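Local coordinates for protein fusolin (Unidentified entomopoxvirus, PDB 4OW5) that forms the crystalline spindles of an entomopoxvirus, enhances its virulence and probably acts on chitin through a lytic polysaccharide monooxygenase-like, metal-binding domain, at residues Thr128-Val132 against Gly201-Arg205; Asn40-Lys44 against Asp107-Val113; Ile178-Arg184 against Asn193-Thr198. All coordinates share one frame; numbering follows the deposited sequence.

How the contacts relate
Reading from the N terminus, contact 2 closes first: helix 32-47 supplies 40-44, and the chain passes through two further helices before the loop 107-113 returns to it. Contact 1 opens only afterwards, at 128-132, and closes at 201-205, so the two are in series, with centres about 33 Å apart on opposite sides of the chain's centre. Contact 3, 178-184 against 193-198, is a short hairpin lying wholly within the span from 128 to 205. Contacts 1 and 3 share strand 194-203: one pairs its C-terminal end with strand 131-140, the other its N-terminal end with strand 180-182. Contact 2 belongs to the helix-and-loop part instead.

Contact 1 of 3, residues Thr128-Val132 against Gly201-Arg205; sequences TVSTV and GIPVR. With EDO (1,2-ethanediol), chain G.
With chi1 of Val204 at 178° and that of Val132 at 174°, each valine sets CG1 trans to its own nitrogen and turns CG2 toward the facing segment, where the two CG2 methyls meet at 3.6 Å. Val129 CG2 reaches the same Val204 methyl at 3.9 Å, its side chain crossing that of Val204 at about a right angle. One branch of Val204 is thus shared by two valines of 128-132, and it also lies against Val129 O.

The backbones run antiparallel. Val132 and Ile202 form a hydrogen-bonded pair, Val132 N to Ile202 O at 2.9 Å and Ile202 N to Val132 O at 2.8 Å. Thr131 and Pro203 form the adjacent non-hydrogen-bonded pair, a place where the proline's missing N-H costs no bond between these two segments; Thr131 CA makes a CA-H...O contact of 3.3 Å with Ile202 O. Beyond the proline, Val204 N donates to Ser130 O at 3.0 Å, nearly straight at 173° although the donor stands above the carbonyl plane, off its lone pairs. Phe233 of strand 223-234 packs on Val132, Ile202 and Val204, joining this end of the strand pair to the second sheet of the fibronectin type III-like sandwich. The Val204 N to Ser130 O bond and the valine methyls beside it imply that the pairing carries on one residue past the proline.

Contact 2 of 3, residues Asn40-Lys44 against Asp107-Val113; sequences NVYNK and DKTGMDV. With EDO (1,2-ethanediol), chain H; EDO (1,2-ethanediol), chain E.
Lys44 leaves helix 32-47 with CB directed at the loop 107-113, and its chain is extended throughout: CG lies trans to the backbone N (chi1 -173°), and the remaining torsions are all close to 180°. CB and CG meet no atom of the loop closely. CD is the first atom to approach it, passing Asp107 OD2 at 3.5 Å; CE follows at 3.4 Å from that oxygen. NZ then closes a salt bridge to Asp107 OD2 at 2.9 Å, meeting it on the syn side and 15° out of the carboxylate plane. A water bridges NZ to Thr109 OG1, tying the ammonium to a second loop residue.

The other carboxylate oxygen, Asp107 OD1, faces its own loop. It accepts Thr109 N at 2.9 Å, which makes an Asx turn leading into the 3-10 segment 109-112, and it also takes the Thr109 hydroxyl on its syn lone pair. These bonds probably limit rotation of the carboxylate and keep OD2 turned to the lysine. In this lytic polysaccharide monooxygenase-type domain the contact thus fastens a long loop, running between helix 80-87 and strand 120-123, to a helix packed beside it.

Nearly one turn before Lys44, Val41 CG2 sits 3.7 Å from Gly110 N and 4.0 Å from Asp107 OD1. The approach is close because Gly110 carries no side chain on the face turned to the helix. Just before Val41 in the helix, Asn40 ND2 touches Val113 CG1 at 3.4 Å, and a water accepts from ND2 while donating weakly to Thr109 O. The Asn40 amide has its main partners across the dimer interface: ND2 donates to Asp243 O of the second subunit, and OD1 accepts from Ile245 N of that subunit.

Contact 3 of 3, residues Ile178-Arg184 against Asn193-Thr198; sequences IPLVQRR and NLVYRT
Leu180 CD2 sits over one face of the Tyr196 ring, 3.8 Å from its centroid and 17° off the normal, a CH-pi contact; the same methyl also packs on Leu194 CB. Ile178 CD1 presses tightly on Thr198 CG2 (3.5 Å). Outside this apolar patch, Ile178 O meets the Tyr196 ring at its edge. Val181 and Val195 form an antiparallel hydrogen-bonded pair, 2.9 Å both for Val181 N to Val195 O and for Val195 N to Val181 O. Arg183 N adds a hydrogen bond to Asn193 O.

At the polar edge Arg197 is bent at chi3 (-55°), and in one of two conformers Val181 CG2 lies over one face of its guanidinium. The guanidinium of Arg184 stacks on the opposite face, centres 3.8 Å apart and planes at 26°. Arg197 NH1 donates to Gln182 O at 3.0 Å. Glu135 forms a salt bridge with Arg184, which probably offsets the like charges, and Arg184 NH2 donates to Met359 O of the second subunit.

Tyr196 OH is hydrogen-bonded to Glu145 OE2. About 6 Å separate the Tyr196 side chain from that of His144, a zinc or copper ligand of this protein that carries no metal here. Within the chain, 180-182 is the outermost strand of this sheet, beside 194-203, whose other neighbour is 131-140.

Contact 1 of 3, residues Thr128-Val132 against Gly201-Arg205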
loop_
_atom_site.group_PDB
_atom_site.type_symbol
_atom_site.label_atom_id
_atom_site.label_comp_id
_atom_site.label_asym_id
_atom_site.label_seq_id
_atom_site.Cartn_x
_atom_site.Cartn_y
_atom_site.Cartn_z
ATOM N N THR A 128 -4.223 3.156 -14.356
ATOM C CA THR A 128 -4.933 2.130 -15.101
ATOM C C THR A 128 -4.008 1.270 -15.956
ATOM O O THR A 128 -4.507 0.283 -16.465
ATOM C CB THR A 128 -6.029 2.744 -15.976
ATOM O OG1 THR A 128 -5.430 3.573 -16.959
ATOM C CG2 THR A 128 -7.079 3.484 -15.177
ATOM N N VAL A 129 -2.682 1.581 -16.093
ATOM C CA VAL A 129 -1.742 0.720 -16.851
ATOM C C VAL A 129 -1.737 -0.690 -16.330
ATOM O O VAL A 129 -1.709 -0.885 -15.121
ATOM C CB VAL A 129 -0.256 1.200 -16.880
ATOM C CG1 VAL A 129 -0.078 2.368 -17.806
ATOM C CG2 VAL A 129 0.315 1.467 -15.475
ATOM N N SER A 130 -1.681 -1.665 -17.222
ATOM C CA SER A 130 -1.656 -3.077 -16.831
ATOM C C SER A 130 -0.219 -3.592 -16.645
ATOM O O SER A 130 -0.004 -4.554 -15.890
ATOM C CB SER A 130 -2.379 -3.920 -17.867
ATOM O OG SER A 130 -1.974 -3.519 -19.168
ATOM N N THR A 131 0.755 -3.001 -17.374
ATOM C CA THR A 131 2.160 -3.357 -17.253
ATOM C C THR A 131 3.025 -2.119 -17.324
ATOM O O THR A 131 2.676 -1.162 -18.003
ATOM C CB THR A 131 2.600 -4.351 -18.350
ATOM O OG1 THR A 131 2.494 -3.706 -19.616
ATOM C CG2 THR A 131 1.801 -5.646 -18.324
ATOM N N VAL A 132 4.149 -2.150 -16.637
ATOM C CA VAL A 132 5.118 -1.052 -16.612
ATOM C C VAL A 132 6.451 -1.607 -17.087
ATOM O O VAL A 132 7.002 -2.503 -16.429
ATOM C CB VAL A 132 5.262 -0.419 -15.199
ATOM C CG1 VAL A 132 6.382 0.608 -15.166
ATOM C CG2 VAL A 132 3.962 0.225 -14.747
ATOM N N GLY A 201 8.227 -6.056 -19.313
ATOM C CA GLY A 201 6.975 -5.464 -18.903
ATOM C C GLY A 201 6.629 -6.084 -17.574
ATOM O O GLY A 201 6.524 -7.299 -17.482
ATOM N N ILE A 202 6.551 -5.285 -16.532
ATOM C CA ILE A 202 6.239 -5.783 -15.181
ATOM C C ILE A 202 4.757 -5.668 -14.940
ATOM O O ILE A 202 4.248 -4.554 -15.000
ATOM C CB ILE A 202 7.030 -4.982 -14.121
ATOM C CG1 ILE A 202 8.546 -5.011 -14.429
ATOM C CG2 ILE A 202 6.740 -5.513 -12.711
ATOM C CD1 ILE A 202 9.185 -6.409 -14.422
ATOM N N PRO A 203 4.052 -6.773 -14.621
ATOM C CA PRO A 203 2.618 -6.656 -14.304
ATOM C C PRO A 203 2.430 -5.709 -13.129
ATOM O O PRO A 203 3.166 -5.780 -12.145
ATOM C CB PRO A 203 2.195 -8.103 -13.950
ATOM C CG PRO A 203 3.262 -8.966 -14.561
ATOM C CD PRO A 203 4.520 -8.170 -14.508
ATOM N N VAL A 204 1.486 -4.801 -13.249
ATOM C CA VAL A 204 1.256 -3.896 -12.191
ATOM C C VAL A 204 0.666 -4.741 -11.011
ATOM O O VAL A 204 0.122 -5.848 -11.181
ATOM C CB VAL A 204 0.419 -2.660 -12.632
ATOM C CG1 VAL A 204 0.144 -1.728 -11.473
ATOM C CG2 VAL A 204 1.187 -1.881 -13.683
ATOM N N ARG A 205 1.090 -4.352 -9.849
ATOM C CA ARG A 205 0.697 -4.947 -8.576
ATOM C C ARG A 205 0.186 -3.802 -7.754
ATOM O O ARG A 205 0.711 -2.687 -7.864
ATOM C CB ARG A 205 1.912 -5.622 -7.916
ATOM C CG ARG A 205 2.354 -6.921 -8.581
ATOM C CD ARG A 205 1.578 -8.092 -8.077
ATOM N NE ARG A 205 1.996 -9.360 -8.686
ATOM C CZ ARG A 205 1.601 -9.801 -9.873
ATOM N NH1 ARG A 205 0.777 -9.078 -10.622
ATOM N NH2 ARG A 205 2.021 -10.971 -10.324
HETATM C C1 EDO G . -0.463 -11.735 -12.670
HETATM O O1 EDO G . 0.906 -11.495 -12.962
HETATM C C2 EDO G . -1.314 -10.561 -13.204
HETATM O O2 EDO G . -2.330 -10.254 -12.258
#

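Contact 2 of 3, residues Asn40-Lys44 against Asp107-Val113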
loop_
_atom_site.group_PDB
_atom_site.type_symbol
_atom_site.label_atom_id
_atom_site.label_comp_id
_atom_site.label_asym_id
_atom_site.label_seq_id
_atom_site.Cartn_x
_atom_site.Cartn_y
_atom_site.Cartn_z
ATOM N N ASN A 40 19.847 -12.119 12.739
ATOM C CA ASN A 40 19.363 -13.483 12.764
ATOM C C ASN A 40 20.529 -14.454 12.595
ATOM O O ASN A 40 20.630 -15.445 13.327
ATOM C CB ASN A 40 18.312 -13.752 11.670
ATOM C CG ASN A 40 16.938 -14.002 12.227
ATOM O OD1 ASN A 40 16.561 -13.462 13.265
ATOM N ND2 ASN A 40 16.201 -14.913 11.639
ATOM N N VAL A 41 21.421 -14.157 11.659
ATOM C CA VAL A 41 22.576 -15.033 11.421
ATOM C C VAL A 41 23.531 -14.948 12.613
ATOM O O VAL A 41 23.983 -15.976 13.094
ATOM C CB VAL A 41 23.268 -14.702 10.103
ATOM C CG1 VAL A 41 24.563 -15.507 9.969
ATOM C CG2 VAL A 41 22.323 -14.985 8.935
ATOM N N TYR A 42 23.829 -13.747 13.078
ATOM C CA TYR A 42 24.664 -13.536 14.258
ATOM C C TYR A 42 24.093 -14.333 15.474
ATOM O O TYR A 42 24.810 -15.126 16.088
ATOM C CB TYR A 42 24.716 -12.033 14.566
ATOM C CG TYR A 42 25.569 -11.632 15.751
ATOM C CD1 TYR A 42 24.991 -11.322 16.970
ATOM C CD2 TYR A 42 26.934 -11.437 15.613
ATOM C CE1 TYR A 42 25.764 -10.927 18.061
ATOM C CE2 TYR A 42 27.729 -11.049 16.701
ATOM C CZ TYR A 42 27.137 -10.807 17.927
ATOM O OH TYR A 42 27.912 -10.413 18.988
ATOM N N ASN A 43 22.803 -14.188 15.745
ATOM C CA ASN A 43 22.190 -14.906 16.883
ATOM C C ASN A 43 22.126 -16.425 16.655
ATOM O O ASN A 43 22.283 -17.159 17.626
ATOM C CB ASN A 43 20.809 -14.357 17.211
ATOM C CG ASN A 43 20.848 -12.957 17.749
ATOM O OD1 ASN A 43 21.854 -12.506 18.259
ATOM N ND2 ASN A 43 19.788 -12.208 17.575
ATOM N N LYS A 44 21.970 -16.903 15.409
ATOM C CA LYS A 44 21.948 -18.340 15.086
ATOM C C LYS A 44 23.289 -19.007 15.439
ATOM O O LYS A 44 23.314 -20.075 16.060
ATOM C CB LYS A 44 21.625 -18.557 13.614
ATOM C CG LYS A 44 21.401 -20.023 13.209
ATOM C CD LYS A 44 21.067 -20.024 11.704
ATOM C CE LYS A 44 20.893 -21.389 11.100
ATOM N NZ LYS A 44 20.392 -21.276 9.706
ATOM N N ASP A 107 26.057 -19.148 5.353
ATOM C CA ASP A 107 24.660 -19.006 5.759
ATOM C C ASP A 107 24.179 -17.602 5.362
ATOM O O ASP A 107 24.665 -16.607 5.899
ATOM C CB ASP A 107 24.480 -19.248 7.251
ATOM C CG ASP A 107 23.024 -19.258 7.694
ATOM O OD1 ASP A 107 22.201 -18.541 7.073
ATOM O OD2 ASP A 107 22.707 -19.973 8.654
ATOM N N LYS A 108 23.234 -17.530 4.415
ATOM C CA LYS A 108 22.680 -16.250 3.958
ATOM C C LYS A 108 21.188 -16.176 4.263
ATOM O O LYS A 108 20.505 -15.283 3.757
ATOM C CB LYS A 108 22.940 -16.041 2.468
ATOM C CG LYS A 108 24.445 -15.930 2.146
ATOM C CD LYS A 108 24.672 -16.095 0.694
ATOM C CE LYS A 108 26.105 -15.917 0.270
ATOM N NZ LYS A 108 26.579 -17.164 -0.376
ATOM N N THR A 109 20.700 -17.050 5.144
ATOM C CA THR A 109 19.283 -17.192 5.500
ATOM C C THR A 109 18.655 -16.001 6.177
ATOM O O THR A 109 17.428 -15.920 6.154
ATOM C CB THR A 109 19.000 -18.425 6.335
ATOM O OG1 THR A 109 19.728 -18.348 7.554
ATOM C CG2 THR A 109 19.311 -19.683 5.598
ATOM N N GLY A 110 19.435 -15.041 6.675
ATOM C CA GLY A 110 18.871 -13.810 7.214
ATOM C C GLY A 110 18.118 -13.051 6.138
ATOM O O GLY A 110 17.111 -12.407 6.414
ATOM N N MET A 111 18.534 -13.207 4.866
ATOM C CA MET A 111 17.888 -12.524 3.746
ATOM C C MET A 111 16.510 -13.101 3.420
ATOM O O MET A 111 15.787 -12.472 2.651
ATOM C CB MET A 111 18.810 -12.534 2.506
ATOM C CG MET A 111 20.103 -11.703 2.721
ATOM S SD MET A 111 19.735 -9.938 3.025
ATOM C CE MET A 111 21.308 -9.355 3.690
ATOM N N ASP A 112 16.094 -14.218 4.041
ATOM C CA ASP A 112 14.770 -14.809 3.794
ATOM C C ASP A 112 13.783 -14.550 4.938
ATOM O O ASP A 112 12.664 -15.059 4.885
ATOM C CB ASP A 112 14.888 -16.306 3.526
ATOM C CG ASP A 112 15.270 -16.559 2.098
ATOM O OD1 ASP A 112 14.383 -16.367 1.189
ATOM O OD2 ASP A 112 16.419 -16.936 1.865
ATOM N N VAL A 113 14.141 -13.722 5.939
ATOM C CA VAL A 113 13.170 -13.388 6.952
ATOM C C VAL A 113 12.093 -12.499 6.288
ATOM O O VAL A 113 12.367 -11.826 5.312
ATOM C CB VAL A 113 13.767 -12.714 8.213
ATOM C CG1 VAL A 113 14.819 -13.587 8.889
ATOM C CG2 VAL A 113 14.294 -11.335 7.908
HETATM C C1 EDO H . 12.026 -14.179 1.360
HETATM O O1 EDO H . 11.811 -15.529 1.588
HETATM C C2 EDO H . 11.428 -13.294 2.459
HETATM O O2 EDO H . 11.130 -12.082 1.807
HETATM C C1 EDO E . 22.010 -9.084 18.556
HETATM O O1 EDO E . 22.384 -10.121 19.450
HETATM C C2 EDO E . 20.607 -8.574 18.899
HETATM O O2 EDO E . 19.615 -9.559 18.613
HETATM O O HOH W 1 17.175 -16.181 9.241
HETATM O O HOH W 2 17.483 -19.792 9.347
#

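Contact 3 of 3, residues Ile178-Arg184 against Asn193-Thr198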
loop_
_atom_site.group_PDB
_atom_site.type_symbol
_atom_site.label_atom_id
_atom_site.label_comp_id
_atom_site.label_asym_id
_atom_site.label_seq_id
_atom_site.Cartn_x
_atom_site.Cartn_y
_atom_site.Cartn_z
ATOM N N ILE A 178 20.701 -12.607 -22.334
ATOM C CA ILE A 178 20.775 -11.151 -22.363
ATOM C C ILE A 178 22.223 -10.824 -22.790
ATOM O O ILE A 178 23.142 -11.273 -22.115
ATOM C CB ILE A 178 20.406 -10.514 -20.992
ATOM C CG1 ILE A 178 19.047 -11.012 -20.475
ATOM C CG2 ILE A 178 20.441 -8.993 -21.082
ATOM C CD1 ILE A 178 18.654 -10.410 -19.202
ATOM N N PRO A 179 22.501 -10.148 -23.920
ATOM C CA PRO A 179 23.905 -9.886 -24.258
ATOM C C PRO A 179 24.503 -8.813 -23.337
ATOM O O PRO A 179 23.789 -7.949 -22.822
ATOM C CB PRO A 179 23.830 -9.405 -25.713
ATOM C CG PRO A 179 22.519 -8.677 -25.764
ATOM C CD PRO A 179 21.587 -9.515 -24.893
ATOM N N LEU A 180 25.804 -8.913 -23.098
ATOM C CA LEU A 180 26.551 -7.895 -22.365
ATOM C C LEU A 180 26.605 -6.585 -23.178
ATOM O O LEU A 180 26.839 -6.618 -24.389
ATOM C CB LEU A 180 27.970 -8.403 -22.130
ATOM C CG LEU A 180 28.109 -9.394 -21.051
ATOM C CD1 LEU A 180 29.312 -10.291 -21.287
ATOM C CD2 LEU A 180 28.179 -8.708 -19.725
ATOM N N VAL A 181 26.396 -5.450 -22.529
ATOM C CA VAL A 181 26.432 -4.131 -23.183
ATOM C C VAL A 181 27.248 -3.205 -22.354
ATOM O O VAL A 181 27.380 -3.433 -21.154
ATOM C CB VAL A 181 25.036 -3.511 -23.443
ATOM C CG1 VAL A 181 24.371 -4.137 -24.663
ATOM C CG2 VAL A 181 24.132 -3.586 -22.199
ATOM N N GLN A 182 27.775 -2.122 -22.969
ATOM C CA GLN A 182 28.521 -1.136 -22.220
ATOM C C GLN A 182 27.584 -0.452 -21.263
ATOM O O GLN A 182 26.455 -0.100 -21.639
ATOM C CB GLN A 182 29.215 -0.074 -23.120
ATOM C CG GLN A 182 30.233 0.780 -22.354
ATOM C CD GLN A 182 30.694 1.978 -23.156
ATOM O OE1 GLN A 182 31.273 1.844 -24.229
ATOM N NE2 GLN A 182 30.432 3.186 -22.670
ATOM N N ARG A 183 28.053 -0.247 -20.032
ATOM C CA ARG A 183 27.276 0.443 -19.018
ATOM C C ARG A 183 27.082 1.898 -19.449
ATOM O O ARG A 183 27.970 2.503 -20.076
ATOM C CB ARG A 183 27.978 0.387 -17.633
ATOM C CG ARG A 183 29.105 1.406 -17.478
ATOM C CD ARG A 183 29.906 1.305 -16.177
ATOM N NE ARG A 183 29.373 2.121 -15.088
ATOM C CZ ARG A 183 29.440 3.451 -14.998
ATOM N NH1 ARG A 183 30.015 4.167 -15.964
ATOM N NH2 ARG A 183 28.914 4.079 -13.952
ATOM N N ARG A 184 25.952 2.463 -19.111
ATOM C CA ARG A 184 25.716 3.856 -19.436
ATOM C C ARG A 184 26.388 4.748 -18.401
ATOM O O ARG A 184 26.640 4.300 -17.291
ATOM C CB ARG A 184 24.231 4.151 -19.462
ATOM C CG ARG A 184 23.456 3.494 -20.577
ATOM C CD ARG A 184 22.197 4.296 -20.816
ATOM N NE ARG A 184 21.254 3.596 -21.686
ATOM C CZ ARG A 184 20.419 2.648 -21.285
ATOM N NH1 ARG A 184 20.412 2.247 -20.014
ATOM N NH2 ARG A 184 19.606 2.070 -22.151
ATOM N N ASN A 193 32.647 -2.388 -16.473
ATOM C CA ASN A 193 32.302 -1.515 -17.611
ATOM C C ASN A 193 31.187 -2.135 -18.474
ATOM O O ASN A 193 30.582 -1.435 -19.287
ATOM C CB ASN A 193 33.530 -1.269 -18.495
ATOM C CG ASN A 193 33.781 -2.358 -19.528
ATOM O OD1 ASN A 193 34.133 -3.500 -19.198
ATOM N ND2 ASN A 193 33.594 -2.050 -20.802
ATOM N N LEU A 194 30.914 -3.441 -18.298
ATOM C CA LEU A 194 29.842 -4.156 -18.995
ATOM C C LEU A 194 28.735 -4.522 -17.989
ATOM O O LEU A 194 29.021 -4.841 -16.838
ATOM C CB LEU A 194 30.359 -5.430 -19.674
ATOM C CG LEU A 194 31.377 -5.255 -20.811
ATOM C CD1 LEU A 194 31.846 -6.588 -21.304
ATOM C CD2 LEU A 194 30.795 -4.460 -21.939
ATOM N N VAL A 195 27.493 -4.452 -18.423
ATOM C CA VAL A 195 26.316 -4.839 -17.645
ATOM C C VAL A 195 25.424 -5.692 -18.532
ATOM O O VAL A 195 25.585 -5.699 -19.758
ATOM C CB VAL A 195 25.534 -3.604 -17.109
ATOM C CG1 VAL A 195 26.325 -2.859 -16.035
ATOM C CG2 VAL A 195 25.127 -2.656 -18.236
ATOM N N TYR A 196 24.471 -6.375 -17.925
ATOM C CA TYR A 196 23.392 -7.050 -18.617
ATOM C C TYR A 196 22.189 -6.153 -18.469
ATOM O O TYR A 196 21.850 -5.809 -17.336
ATOM C CB TYR A 196 23.089 -8.416 -18.051
ATOM C CG TYR A 196 24.171 -9.441 -18.261
ATOM C CD1 TYR A 196 24.239 -10.165 -19.432
ATOM C CD2 TYR A 196 25.018 -9.803 -17.226
ATOM C CE1 TYR A 196 25.207 -11.145 -19.622
ATOM C CE2 TYR A 196 26.005 -10.764 -17.405
ATOM C CZ TYR A 196 26.117 -11.415 -18.617
ATOM O OH TYR A 196 27.076 -12.380 -18.765
ATOM N N ARG A 197 21.581 -5.726 -19.579
ATOM C CA ARG A 197 20.367 -4.897 -19.551
ATOM C C ARG A 197 19.295 -5.429 -20.449
ATOM O O ARG A 197 19.584 -5.784 -21.577
ATOM C CB ARG A 197 20.614 -3.469 -19.995
ATOM C CG ARG A 197 21.387 -2.608 -19.085
ATOM C CD ARG A 197 21.221 -1.142 -19.479
ATOM N NE ARG A 197 21.569 -0.844 -20.873
ATOM C CZ ARG A 197 22.741 -0.372 -21.314
ATOM N NH1 ARG A 197 23.732 -0.135 -20.470
ATOM N NH2 ARG A 197 22.920 -0.123 -22.605
ATOM N N THR A 198 18.048 -5.385 -19.999
ATOM C CA THR A 198 16.894 -5.805 -20.796
ATOM C C THR A 198 15.636 -5.110 -20.264
ATOM O O THR A 198 15.554 -4.875 -19.077
ATOM C CB THR A 198 16.742 -7.356 -20.762
ATOM O OG1 THR A 198 15.875 -7.772 -21.801
ATOM C CG2 THR A 198 16.232 -7.895 -19.426
HETATM O O HOH W 3 21.923 -6.234 -22.294
HETATM O O HOH W 4 23.726 0.960 -17.695
#